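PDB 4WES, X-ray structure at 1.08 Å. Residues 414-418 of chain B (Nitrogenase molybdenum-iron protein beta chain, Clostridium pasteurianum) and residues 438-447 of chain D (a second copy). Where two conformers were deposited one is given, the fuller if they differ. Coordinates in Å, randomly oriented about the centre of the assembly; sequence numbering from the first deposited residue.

Chain B, residues 414-418: MDRYG
Chain D 438-447: TNVILDKIER

A guanidinium can have all its N-H groups answered at once, and the contact between two copies of the nitrogenase beta chain illustrates this. Chain D contributes residues 438-447 of a longer helix, and chain B an irregular segment, extended at B:Arg416 (phi/psi -141/162) and B:Tyr417 (-116/125). The CA atoms of B:Arg416 and D:Asn439 lie 6.5 Å apart, those of B:Tyr417 and D:Thr438 7.0 Å.

B:Arg416 leaves its backbone sideways, yet its m, m, t side chain (chi4 -86°) carries the guanidinium along the helix toward its C-terminal end. B:Arg416 NH2 donates to D:Asp443 OD1 at 2.9 Å, nearly linearly (173°), and B:Arg416 NH1 to D:Glu446 OE1 at 2.9 Å; both pairs are salt bridges. The same OE1 of D:Glu446 takes a second hydrogen bond from B:Arg416 NH2, at 3.1 Å. B:Arg416 NH1 also donates to B:Asp415 O, 2.8 Å away in its own chain, while one water accepts from NE and donates to D:Asp443 OD1.

D:Leu442 (m, t), whose CA-to-CB bond points toward the chain B segment, covers one guanidinium face, its CB 3.6 Å from B:Arg416 CZ. D:Leu442 CD1 lies at the edge of the B:Tyr417 ring, 4.2 Å from B:Tyr417 CD2. B:Tyr417 (chi1 m, chi2 -94°) completes the contact through its backbone: a second water accepts from its N and donates to D:Thr438 OG1 and D:Asn439 OD1, each leg 2.8 Å.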

# COMPACT_ATOMS: atom_id res chain seq x y z
N MET B 414 4.54 -13.97 3.37
CA MET B 414 3.54 -14.90 3.92
C MET B 414 2.42 -14.18 4.66
O MET B 414 1.60 -14.86 5.28
CB MET B 414 4.21 -15.89 4.88
CG MET B 414 5.29 -16.70 4.19
SD MET B 414 6.08 -17.93 5.23
CE MET B 414 7.02 -16.91 6.36
N ASP B 415 2.36 -12.86 4.55
CA ASP B 415 1.48 -12.10 5.41
C ASP B 415 0.62 -11.09 4.68
O ASP B 415 0.01 -10.25 5.33
CB ASP B 415 2.27 -11.43 6.56
CG ASP B 415 3.41 -10.53 6.11
OD1 ASP B 415 3.85 -10.61 4.93
OD2 ASP B 415 3.86 -9.73 6.96
N ARG B 416 0.54 -11.20 3.35
CA ARG B 416 -0.34 -10.29 2.60
C ARG B 416 -1.03 -11.09 1.48
O ARG B 416 -0.57 -12.16 1.08
CB ARG B 416 0.39 -9.10 2.04
CG ARG B 416 0.92 -8.12 3.09
CD ARG B 416 -0.21 -7.41 3.85
NE ARG B 416 0.23 -6.37 4.77
CZ ARG B 416 0.60 -6.60 6.03
NH1 ARG B 416 0.68 -7.81 6.54
NH2 ARG B 416 0.93 -5.58 6.82
N TYR B 417 -2.10 -10.53 0.97
CA TYR B 417 -2.95 -11.23 -0.01
C TYR B 417 -2.92 -10.51 -1.34
O TYR B 417 -3.24 -9.34 -1.45
CB TYR B 417 -4.39 -11.30 0.50
CG TYR B 417 -4.45 -12.25 1.67
CD1 TYR B 417 -4.77 -13.56 1.50
CD2 TYR B 417 -4.15 -11.83 2.97
CE1 TYR B 417 -4.79 -14.46 2.52
CE2 TYR B 417 -4.13 -12.74 4.01
CZ TYR B 417 -4.46 -14.05 3.81
OH TYR B 417 -4.49 -14.99 4.81
N GLY B 418 -2.57 -11.25 -2.39
CA GLY B 418 -2.57 -10.74 -3.75
C GLY B 418 -1.25 -10.27 -4.29
O GLY B 418 -1.15 -9.92 -5.48
N THR D 438 -7.09 -5.11 1.88
CA THR D 438 -6.54 -5.98 2.89
C THR D 438 -5.18 -5.53 3.38
O THR D 438 -4.88 -5.67 4.60
CB THR D 438 -6.55 -7.44 2.45
OG1 THR D 438 -5.80 -7.65 1.29
CG2 THR D 438 -7.95 -7.93 2.18
N ASN D 439 -4.38 -4.93 2.49
CA ASN D 439 -3.11 -4.37 2.95
C ASN D 439 -3.31 -3.30 4.03
O ASN D 439 -2.59 -3.29 5.03
CB ASN D 439 -2.34 -3.72 1.79
CG ASN D 439 -1.59 -4.69 0.87
OD1 ASN D 439 -1.53 -5.88 1.10
ND2 ASN D 439 -0.97 -4.12 -0.16
N VAL D 440 -4.24 -2.36 3.81
CA VAL D 440 -4.38 -1.29 4.79
C VAL D 440 -4.96 -1.80 6.09
O VAL D 440 -4.63 -1.31 7.18
CB VAL D 440 -5.16 -0.06 4.23
CG1 VAL D 440 -4.42 0.60 3.09
CG2 VAL D 440 -6.61 -0.32 3.89
N ILE D 441 -5.88 -2.77 6.02
CA ILE D 441 -6.41 -3.41 7.20
C ILE D 441 -5.31 -4.10 8.01
O ILE D 441 -5.20 -3.91 9.23
CB ILE D 441 -7.59 -4.34 6.86
CG1 ILE D 441 -8.80 -3.51 6.41
CG2 ILE D 441 -7.91 -5.30 7.99
CD1 ILE D 441 -9.92 -4.34 5.81
N LEU D 442 -4.51 -4.90 7.33
CA LEU D 442 -3.43 -5.62 7.99
C LEU D 442 -2.34 -4.69 8.49
O LEU D 442 -1.78 -4.93 9.57
CB LEU D 442 -2.85 -6.69 7.04
CG LEU D 442 -3.73 -7.93 6.94
CD1 LEU D 442 -3.37 -8.76 5.72
CD2 LEU D 442 -3.67 -8.76 8.21
N ASP D 443 -2.02 -3.63 7.75
CA ASP D 443 -1.02 -2.69 8.23
C ASP D 443 -1.42 -2.14 9.59
O ASP D 443 -0.58 -2.01 10.50
CB ASP D 443 -0.86 -1.51 7.27
CG ASP D 443 -0.01 -1.82 6.04
OD1 ASP D 443 0.70 -2.83 6.01
OD2 ASP D 443 -0.01 -0.95 5.14
N LYS D 444 -2.69 -1.76 9.77
CA LYS D 444 -3.14 -1.21 11.04
C LYS D 444 -3.05 -2.27 12.14
O LYS D 444 -2.55 -2.01 13.25
CB LYS D 444 -4.54 -0.64 10.95
CG LYS D 444 -5.05 -0.16 12.29
CD LYS D 444 -6.42 0.49 12.23
CE LYS D 444 -6.83 0.87 13.66
NZ LYS D 444 -8.12 1.50 13.78
N ILE D 445 -3.52 -3.49 11.85
CA ILE D 445 -3.46 -4.56 12.85
C ILE D 445 -2.05 -4.74 13.34
O ILE D 445 -1.82 -4.88 14.56
CB ILE D 445 -4.02 -5.87 12.26
CG1 ILE D 445 -5.52 -5.79 12.04
CG2 ILE D 445 -3.67 -7.07 13.12
CD1 ILE D 445 -6.08 -6.89 11.19
N GLU D 446 -1.11 -4.79 12.42
CA GLU D 446 0.26 -5.12 12.78
C GLU D 446 1.02 -3.97 13.43
O GLU D 446 1.98 -4.21 14.16
CB GLU D 446 1.00 -5.70 11.59
CG GLU D 446 0.32 -6.94 11.01
CD GLU D 446 1.19 -7.82 10.17
OE1 GLU D 446 1.76 -7.33 9.20
OE2 GLU D 446 1.35 -9.02 10.57
N ARG D 447 0.59 -2.75 13.15
CA ARG D 447 1.18 -1.60 13.83
C ARG D 447 0.68 -1.50 15.27
O ARG D 447 1.43 -1.10 16.17
CB ARG D 447 0.83 -0.29 13.09
CG ARG D 447 1.64 0.92 13.51
CD ARG D 447 1.34 2.21 12.73
NE ARG D 447 1.10 1.97 11.31
CZ ARG D 447 -0.10 1.94 10.74
NH1 ARG D 447 -0.22 1.69 9.44
NH2 ARG D 447 -1.19 2.18 11.45
O HOH W 1 0.69 -3.86 3.36
O HOH W 2 -3.10 -8.04 1.89